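Local coordinates for protein polyketide synthase type I (Bacillus amyloliquefaciens, PDB 5KKU) that carries an N-terminal double-hotdog dehydratase domain, which probably removes water from carrier-bound intermediates on the difficidin polyketide assembly line, at residues 231-237 with 272-276; 244-248 with 259-263; 175-179 with 195-200. All coordinates share one frame. Residues are numbered along the deposited sequence.

How the interactions relate
All three contacts lie in the C-terminal hotdog fold. From the N terminus, interaction 3 closes first, bringing helix 194-200 back against strand 172-178 after a short excursion. Interaction 1 opens later in the chain: its first segment leads into strand 236-248, the neighbour of 172-178 in the sheet, and its loop closes only at strand 272-283. Interaction 2, the hairpin of 236-248 and 258-266, opens and closes within that larger loop. Interactions 1 and 3 meet directly, I237 O accepting from L177 N at 3.0 Å; interactions 1 and 2 join where C276 N lies 3.0 Å from F263 O.

Interaction 1 (231-237 with 272-276); sequences QPFPKTI and VLAEC
L273 pushes its side chain into the bend of the loop that leads into strand 236-248, and its CD1 methyl rests against three side chains on one side: P234 CD at 3.7 Å, I237 CG2 at 3.7 Å and F233 CD1 at 4.0 Å. The leucine is an m,t rotamer (chi1 -38°, chi2 159°) and gives up 116 Å² of the 258 Å² buried between 231-237 and 272-276. Q231 to P234 are extended, with phi/psi of -148/157, -73/145, -64/140 and -91/-170; K235, at -62/-41, makes the turn, T236 and I237 are extended again, and the I237 CB points toward 272-276. F233 has chi1 in m, which puts the edge of its ring near L273 CD1 and its CE1 4.5 Å from A274 CB. The segments come closest at Q231 and L273, CA to CA 4.8 Å, where Q231 N donates to L273 O at 3.3 Å with an N-H...O angle of 152°. Just here strand 272-283 carries a classic beta bulge: L273 and A274 both face I265 on strand 258-266, and L273 takes phi/psi -96/-41 before A274 returns to -150/156. F233 meets F196 of helix 194-200 edge-to-face and also touches I265, so its ring lies between the central helix and the sheet of the C-terminal hotdog fold; its side chain is about 10 Å from that of D198, the predicted proton donor. One backbone hydrogen bond ties Q231 to the bulge residue L273; the rest is apolar, mostly L273 against P234, F233 and I237, so buried carbon surface, not polar pairing, makes up most of the contact.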
loop_
_atom_site.group_PDB
_atom_site.type_symbol
_atom_site.label_atom_id
_atom_site.label_comp_id
_atom_site.label_asym_id
_atom_site.label_seq_id
_atom_site.Cartn_x
_atom_site.Cartn_y
_atom_site.Cartn_z
ATOM N N GLN A 231 -15.433 -0.208 -3.865
ATOM C CA GLN A 231 -16.005 1.108 -3.888
ATOM C C GLN A 231 -14.912 2.136 -3.661
ATOM O O GLN A 231 -13.893 1.826 -3.102
ATOM C CB GLN A 231 -17.044 1.226 -2.802
ATOM C CG GLN A 231 -18.383 1.748 -3.249
ATOM C CD GLN A 231 -19.250 0.734 -3.947
ATOM O OE1 GLN A 231 -19.116 -0.448 -3.731
ATOM N NE2 GLN A 231 -20.148 1.208 -4.776
ATOM N N PRO A 232 -15.112 3.363 -4.087
ATOM C CA PRO A 232 -14.117 4.405 -3.866
ATOM C C PRO A 232 -14.053 4.868 -2.435
ATOM O O PRO A 232 -15.039 4.851 -1.775
ATOM C CB PRO A 232 -14.589 5.528 -4.756
ATOM C CG PRO A 232 -16.026 5.283 -4.921
ATOM C CD PRO A 232 -16.220 3.825 -4.905
ATOM N N PHE A 233 -12.887 5.207 -1.956
ATOM C CA PHE A 233 -12.739 5.661 -0.607
ATOM C C PHE A 233 -13.469 6.969 -0.293
ATOM O O PHE A 233 -13.426 7.873 -1.034
ATOM C CB PHE A 233 -11.257 5.841 -0.310
ATOM C CG PHE A 233 -10.464 4.574 -0.245
ATOM C CD1 PHE A 233 -11.009 3.423 0.208
ATOM C CD2 PHE A 233 -9.137 4.571 -0.601
ATOM C CE1 PHE A 233 -10.252 2.285 0.293
ATOM C CE2 PHE A 233 -8.380 3.438 -0.519
ATOM C CZ PHE A 233 -8.939 2.289 -0.075
ATOM N N PRO A 234 -14.073 7.066 0.867
ATOM C CA PRO A 234 -14.629 8.329 1.325
ATOM C C PRO A 234 -13.619 9.097 2.118
ATOM O O PRO A 234 -12.503 8.683 2.116
ATOM C CB PRO A 234 -15.756 7.887 2.218
ATOM C CG PRO A 234 -15.306 6.598 2.710
ATOM C CD PRO A 234 -14.677 5.943 1.559
ATOM N N LYS A 235 -13.994 10.173 2.771
ATOM C CA LYS A 235 -13.086 10.978 3.524
ATOM C C LYS A 235 -12.443 10.243 4.678
ATOM O O LYS A 235 -11.308 10.418 4.949
ATOM C CB LYS A 235 -13.797 12.201 4.024
ATOM C CG LYS A 235 -13.958 13.278 2.990
ATOM C CD LYS A 235 -14.673 14.481 3.535
ATOM C CE LYS A 235 -14.979 15.459 2.420
ATOM N NZ LYS A 235 -15.969 16.513 2.767
ATOM N N THR A 236 -13.192 9.432 5.384
ATOM C CA THR A 236 -12.621 8.639 6.438
ATOM C C THR A 236 -12.891 7.179 6.175
ATOM O O THR A 236 -13.965 6.823 5.854
ATOM C CB THR A 236 -13.233 8.969 7.812
ATOM O OG1 THR A 236 -13.096 10.344 8.118
ATOM C CG2 THR A 236 -12.625 8.145 8.903
ATOM N N ILE A 237 -11.888 6.342 6.334
ATOM C CA ILE A 237 -12.057 4.911 6.254
ATOM C C ILE A 237 -11.786 4.164 7.538
ATOM O O ILE A 237 -11.209 4.679 8.468
ATOM C CB ILE A 237 -11.227 4.271 5.163
ATOM C CG1 ILE A 237 -9.753 4.429 5.469
ATOM C CG2 ILE A 237 -11.578 4.827 3.809
ATOM C CD1 ILE A 237 -8.843 3.584 4.654
ATOM N N VAL A 272 -18.252 -2.774 2.832
ATOM C CA VAL A 272 -16.942 -3.155 2.343
ATOM C C VAL A 272 -16.404 -2.250 1.221
ATOM O O VAL A 272 -16.943 -2.199 0.176
ATOM C CB VAL A 272 -16.898 -4.638 1.966
ATOM C CG1 VAL A 272 -15.603 -4.986 1.268
ATOM C CG2 VAL A 272 -17.040 -5.504 3.190
ATOM N N LEU A 273 -15.307 -1.568 1.450
ATOM C CA LEU A 273 -14.730 -0.751 0.405
ATOM C C LEU A 273 -13.645 -1.522 -0.299
ATOM O O LEU A 273 -13.572 -1.456 -1.485
ATOM C CB LEU A 273 -14.214 0.615 0.862
ATOM C CG LEU A 273 -14.942 1.427 1.903
ATOM C CD1 LEU A 273 -14.068 2.455 2.558
ATOM C CD2 LEU A 273 -16.227 2.038 1.417
ATOM N N ALA A 274 -12.845 -2.242 0.448
ATOM C CA ALA A 274 -11.794 -3.026 -0.090
ATOM C C ALA A 274 -11.448 -4.272 0.724
ATOM O O ALA A 274 -11.656 -4.311 1.878
ATOM C CB ALA A 274 -10.592 -2.148 -0.275
ATOM N N GLU A 275 -10.860 -5.264 0.098
ATOM C CA GLU A 275 -10.422 -6.455 0.755
ATOM C C GLU A 275 -8.986 -6.766 0.426
ATOM O O GLU A 275 -8.587 -6.721 -0.720
ATOM C CB GLU A 275 -11.272 -7.641 0.344
ATOM C CG GLU A 275 -12.685 -7.692 0.849
ATOM C CD GLU A 275 -13.299 -9.041 0.629
ATOM O OE1 GLU A 275 -13.312 -9.494 -0.474
ATOM O OE2 GLU A 275 -13.720 -9.673 1.562
ATOM N N CYS A 276 -8.244 -7.159 1.416
ATOM C CA CYS A 276 -6.904 -7.556 1.237
ATOM C C CYS A 276 -6.653 -8.886 1.869
ATOM O O CYS A 276 -6.741 -9.034 3.028
ATOM C CB CYS A 276 -5.977 -6.507 1.790
ATOM S SG CYS A 276 -4.256 -6.812 1.588
#

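Interaction 2 (244-248 with 259-263); sequences NSRTE and YSADF
S245 closes a 3-10 segment (phi/psi -85/-5) and turns its CB toward the partner strand. Its OG accepts a weak hydrogen bond from D262 N at 3.4 Å and is also hydrogen-bonded to A242 O, while its carbonyl O receives a CA-H...O contact from A261 CA at 3.6 Å. R246, at -95/131, brings the chain into extended form; its CA lies 3.4 Å from S260 O, and the t,t,m side chain curls so that A261 CB sits over one face of the guanidinium, 3.5 Å from NH2. The touching parts, 245-248 and 259-262, run 169° apart; from T247 on they pair antiparallel in the hairpin of strands 236-248 and 258-266 of the C-terminal hotdog sheet. T247 and S260 are the hydrogen-bonded pair, CA to CA 5.5 Å: T247 N donates to S260 O at 3.0 Å, and S260 N to T247 O at 3.0 Å. Their side chains share one face, where S260 OG bonds to K278 NZ of the next strand. E248 and Y259 follow as a non-hydrogen-bonded pair, CA to CA 4.1 Å, on the other face; E248 CB meets Y259 CB at 3.5 Å, and the Y259 ring (chi1 63°) leads away toward Y219.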
loop_
_atom_site.group_PDB
_atom_site.type_symbol
_atom_site.label_atom_id
_atom_site.label_comp_id
_atom_site.label_asym_id
_atom_site.label_seq_id
_atom_site.Cartn_x
_atom_site.Cartn_y
_atom_site.Cartn_z
ATOM N N ASN A 244 -7.020 -13.711 14.271
ATOM C CA ASN A 244 -7.155 -15.023 13.667
ATOM C C ASN A 244 -6.738 -15.164 12.211
ATOM O O ASN A 244 -6.446 -16.224 11.774
ATOM C CB ASN A 244 -8.556 -15.616 13.902
ATOM C CG ASN A 244 -9.561 -15.195 12.884
ATOM O OD1 ASN A 244 -9.490 -14.131 12.339
ATOM N ND2 ASN A 244 -10.513 -16.032 12.642
ATOM N N SER A 245 -6.709 -14.076 11.484
ATOM C CA SER A 245 -6.225 -14.002 10.148
ATOM C C SER A 245 -4.721 -13.813 10.063
ATOM O O SER A 245 -4.197 -13.734 9.008
ATOM C CB SER A 245 -6.970 -12.903 9.408
ATOM O OG SER A 245 -6.243 -11.698 9.342
ATOM N N ARG A 246 -4.048 -13.647 11.179
ATOM C CA ARG A 246 -2.615 -13.435 11.173
ATOM C C ARG A 246 -1.848 -14.727 11.369
ATOM O O ARG A 246 -2.151 -15.478 12.241
ATOM C CB ARG A 246 -2.244 -12.457 12.251
ATOM C CG ARG A 246 -0.811 -12.026 12.357
ATOM C CD ARG A 246 -0.694 -10.828 13.285
ATOM N NE ARG A 246 -1.106 -9.576 12.695
ATOM C CZ ARG A 246 -2.361 -9.227 12.450
ATOM N NH1 ARG A 246 -3.340 -10.024 12.781
ATOM N NH2 ARG A 246 -2.644 -8.086 11.877
ATOM N N THR A 247 -0.862 -14.979 10.532
ATOM C CA THR A 247 0.070 -16.046 10.725
ATOM C C THR A 247 1.457 -15.500 10.574
ATOM O O THR A 247 1.663 -14.437 10.034
ATOM C CB THR A 247 -0.085 -17.200 9.719
ATOM O OG1 THR A 247 0.147 -16.737 8.401
ATOM C CG2 THR A 247 -1.441 -17.852 9.830
ATOM N N GLU A 248 2.408 -16.256 11.074
ATOM C CA GLU A 248 3.773 -15.841 11.088
ATOM C C GLU A 248 4.782 -16.974 11.133
ATOM O O GLU A 248 4.476 -18.082 11.502
ATOM C CB GLU A 248 3.992 -14.856 12.215
ATOM C CG GLU A 248 4.534 -15.400 13.506
ATOM C CD GLU A 248 4.406 -14.429 14.640
ATOM O OE1 GLU A 248 3.731 -13.416 14.484
ATOM O OE2 GLU A 248 4.989 -14.688 15.701
ATOM N N TYR A 259 5.766 -12.073 8.477
ATOM C CA TYR A 259 4.409 -12.358 8.943
ATOM C C TYR A 259 3.358 -11.770 8.003
ATOM O O TYR A 259 3.630 -10.829 7.256
ATOM C CB TYR A 259 4.193 -11.858 10.379
ATOM C CG TYR A 259 4.304 -10.368 10.613
ATOM C CD1 TYR A 259 3.197 -9.538 10.486
ATOM C CD2 TYR A 259 5.504 -9.798 11.017
ATOM C CE1 TYR A 259 3.292 -8.175 10.724
ATOM C CE2 TYR A 259 5.607 -8.442 11.260
ATOM C CZ TYR A 259 4.500 -7.633 11.108
ATOM O OH TYR A 259 4.604 -6.281 11.346
ATOM N N SER A 260 2.150 -12.254 8.097
ATOM C CA SER A 260 1.137 -11.944 7.150
ATOM C C SER A 260 -0.250 -11.924 7.783
ATOM O O SER A 260 -0.474 -12.580 8.741
ATOM C CB SER A 260 1.224 -12.936 6.003
ATOM O OG SER A 260 0.541 -14.080 6.322
ATOM N N ALA A 261 -1.130 -11.110 7.220
ATOM C CA ALA A 261 -2.482 -10.868 7.702
ATOM C C ALA A 261 -3.426 -10.379 6.622
ATOM O O ALA A 261 -3.018 -9.923 5.622
ATOM C CB ALA A 261 -2.468 -9.866 8.843
ATOM N N ASP A 262 -4.624 -10.345 6.710
ATOM C CA ASP A 262 -5.777 -9.915 5.949
ATOM C C ASP A 262 -6.274 -8.653 6.555
ATOM O O ASP A 262 -6.185 -8.484 7.746
ATOM C CB ASP A 262 -6.938 -10.893 6.076
ATOM C CG ASP A 262 -6.726 -12.205 5.362
ATOM O OD1 ASP A 262 -5.837 -12.321 4.536
ATOM O OD2 ASP A 262 -7.502 -13.119 5.655
ATOM N N PHE A 263 -6.754 -7.715 5.786
ATOM C CA PHE A 263 -7.437 -6.588 6.348
ATOM C C PHE A 263 -8.635 -6.290 5.499
ATOM O O PHE A 263 -8.643 -6.659 4.365
ATOM C CB PHE A 263 -6.520 -5.352 6.605
ATOM C CG PHE A 263 -5.993 -4.652 5.376
ATOM C CD1 PHE A 263 -6.769 -3.800 4.634
ATOM C CD2 PHE A 263 -4.688 -4.805 5.004
ATOM C CE1 PHE A 263 -6.262 -3.153 3.534
ATOM C CE2 PHE A 263 -4.195 -4.171 3.912
ATOM C CZ PHE A 263 -4.989 -3.344 3.174
#

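Interaction 3 (175-179 with 195-200); sequences MELTL and AFLDAS
In a hotdog fold the sheet wraps round a central helix, and here strand 175-178 lies against helix 195-200 in that way, the axes 9.4 Å apart at closest and 154° between their directions, so roughly antiparallel. The CA register runs M175 to S200 (8.0 Å), L177 to F196 (7.4 Å) and L179 to A195 (7.4 Å). F196 buries the most, 83 Å². Its m rotamer (chi1 -87°) sends the ring out to the strand, where the edge meets the backbone, CE1 lying 3.6 Å from L177 O, and the same CE1 is 4.1 Å from L177 CB. L179 covers one face of that ring: CD2 stands 3.6 Å from the ring centroid, 7° off the normal, a clear CH-pi contact, and also touches A195 CB at 3.9 Å. The L177 CB points toward the helix, and an m,t rotamer places CD2 4.1 Å from A199 CB and CD1 4.2 Å from S200 OG. On the opposite flank of the same helix is D198, predicted to be the proton donor for dehydration, whose OD2 is hydrogen-bonded to H155 NE2. At the far end M175 CE approaches A199 O at 3.9 Å, while S200 OG donates back to F196 O at 2.8 Å.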
loop_
_atom_site.group_PDB
_atom_site.type_symbol
_atom_site.label_atom_id
_atom_site.label_comp_id
_atom_site.label_asym_id
_atom_site.label_seq_id
_atom_site.Cartn_x
_atom_site.Cartn_y
_atom_site.Cartn_z
ATOM N N MET A 175 -8.842 0.751 12.514
ATOM C CA MET A 175 -8.097 1.994 12.347
ATOM C C MET A 175 -8.891 3.087 11.637
ATOM O O MET A 175 -9.167 2.992 10.440
ATOM C CB MET A 175 -6.788 1.732 11.600
ATOM C CG MET A 175 -5.726 1.033 12.433
ATOM S SD MET A 175 -4.162 0.845 11.556
ATOM C CE MET A 175 -4.697 -0.054 10.102
ATOM N N GLU A 176 -9.248 4.127 12.383
ATOM C CA GLU A 176 -9.975 5.235 11.844
ATOM C C GLU A 176 -8.982 6.144 11.196
ATOM O O GLU A 176 -8.150 6.691 11.836
ATOM C CB GLU A 176 -10.761 5.942 12.934
ATOM C CG GLU A 176 -11.732 6.958 12.393
ATOM C CD GLU A 176 -12.476 7.671 13.469
ATOM O OE1 GLU A 176 -11.855 8.070 14.426
ATOM O OE2 GLU A 176 -13.678 7.840 13.364
ATOM N N LEU A 177 -9.051 6.265 9.895
ATOM C CA LEU A 177 -8.093 7.030 9.163
ATOM C C LEU A 177 -8.701 8.156 8.364
ATOM O O LEU A 177 -9.675 7.976 7.694
ATOM C CB LEU A 177 -7.330 6.089 8.253
ATOM C CG LEU A 177 -6.586 4.982 8.967
ATOM C CD1 LEU A 177 -6.317 3.805 8.092
ATOM C CD2 LEU A 177 -5.301 5.548 9.455
ATOM N N THR A 178 -8.090 9.326 8.418
ATOM C CA THR A 178 -8.481 10.474 7.633
ATOM C C THR A 178 -7.274 11.161 7.021
ATOM O O THR A 178 -6.259 11.278 7.617
ATOM C CB THR A 178 -9.290 11.484 8.429
ATOM O OG1 THR A 178 -10.463 10.866 8.912
ATOM C CG2 THR A 178 -9.736 12.558 7.596
ATOM N N LEU A 179 -7.411 11.660 5.819
ATOM C CA LEU A 179 -6.346 12.363 5.189
ATOM C C LEU A 179 -6.128 13.757 5.744
ATOM O O LEU A 179 -6.988 14.305 6.358
ATOM C CB LEU A 179 -6.578 12.446 3.710
ATOM C CG LEU A 179 -7.038 11.190 3.011
ATOM C CD1 LEU A 179 -7.465 11.600 1.630
ATOM C CD2 LEU A 179 -5.948 10.175 2.933
ATOM N N ALA A 195 -2.092 7.260 0.213
ATOM C CA ALA A 195 -2.010 7.542 1.628
ATOM C C ALA A 195 -2.845 6.579 2.448
ATOM O O ALA A 195 -2.394 6.048 3.398
ATOM C CB ALA A 195 -2.392 8.959 1.932
ATOM N N PHE A 196 -4.081 6.367 2.039
ATOM C CA PHE A 196 -4.945 5.399 2.637
ATOM C C PHE A 196 -4.376 3.986 2.565
ATOM O O PHE A 196 -4.385 3.309 3.543
ATOM C CB PHE A 196 -6.324 5.432 2.014
ATOM C CG PHE A 196 -7.274 6.421 2.633
ATOM C CD1 PHE A 196 -7.256 6.690 3.975
ATOM C CD2 PHE A 196 -8.207 7.046 1.859
ATOM C CE1 PHE A 196 -8.109 7.588 4.520
ATOM C CE2 PHE A 196 -9.072 7.942 2.390
ATOM C CZ PHE A 196 -9.030 8.208 3.724
ATOM N N LEU A 197 -3.855 3.593 1.410
ATOM C CA LEU A 197 -3.295 2.294 1.183
ATOM C C LEU A 197 -2.084 2.040 2.082
ATOM O O LEU A 197 -2.004 1.042 2.725
ATOM C CB LEU A 197 -2.966 2.100 -0.295
ATOM C CG LEU A 197 -4.077 2.010 -1.336
ATOM C CD1 LEU A 197 -3.534 1.587 -2.663
ATOM C CD2 LEU A 197 -5.149 1.046 -0.916
ATOM N N ASP A 198 -1.129 2.953 2.108
ATOM C CA ASP A 198 0.040 2.893 2.961
ATOM C C ASP A 198 -0.297 2.712 4.429
ATOM O O ASP A 198 0.156 1.820 5.030
ATOM C CB ASP A 198 0.870 4.132 2.743
ATOM C CG ASP A 198 2.159 4.127 3.482
ATOM O OD1 ASP A 198 3.037 3.335 3.207
ATOM O OD2 ASP A 198 2.315 4.933 4.347
ATOM N N ALA A 199 -1.109 3.589 4.978
ATOM C CA ALA A 199 -1.523 3.487 6.360
ATOM C C ALA A 199 -2.235 2.195 6.685
ATOM O O ALA A 199 -2.114 1.722 7.774
ATOM C CB ALA A 199 -2.373 4.652 6.778
ATOM N N SER A 200 -2.960 1.661 5.739
ATOM C CA SER A 200 -3.658 0.421 5.932
ATOM C C SER A 200 -2.765 -0.793 6.052
ATOM O O SER A 200 -3.135 -1.731 6.649
ATOM C CB SER A 200 -4.685 0.207 4.854
ATOM O OG SER A 200 -5.645 1.177 4.909
#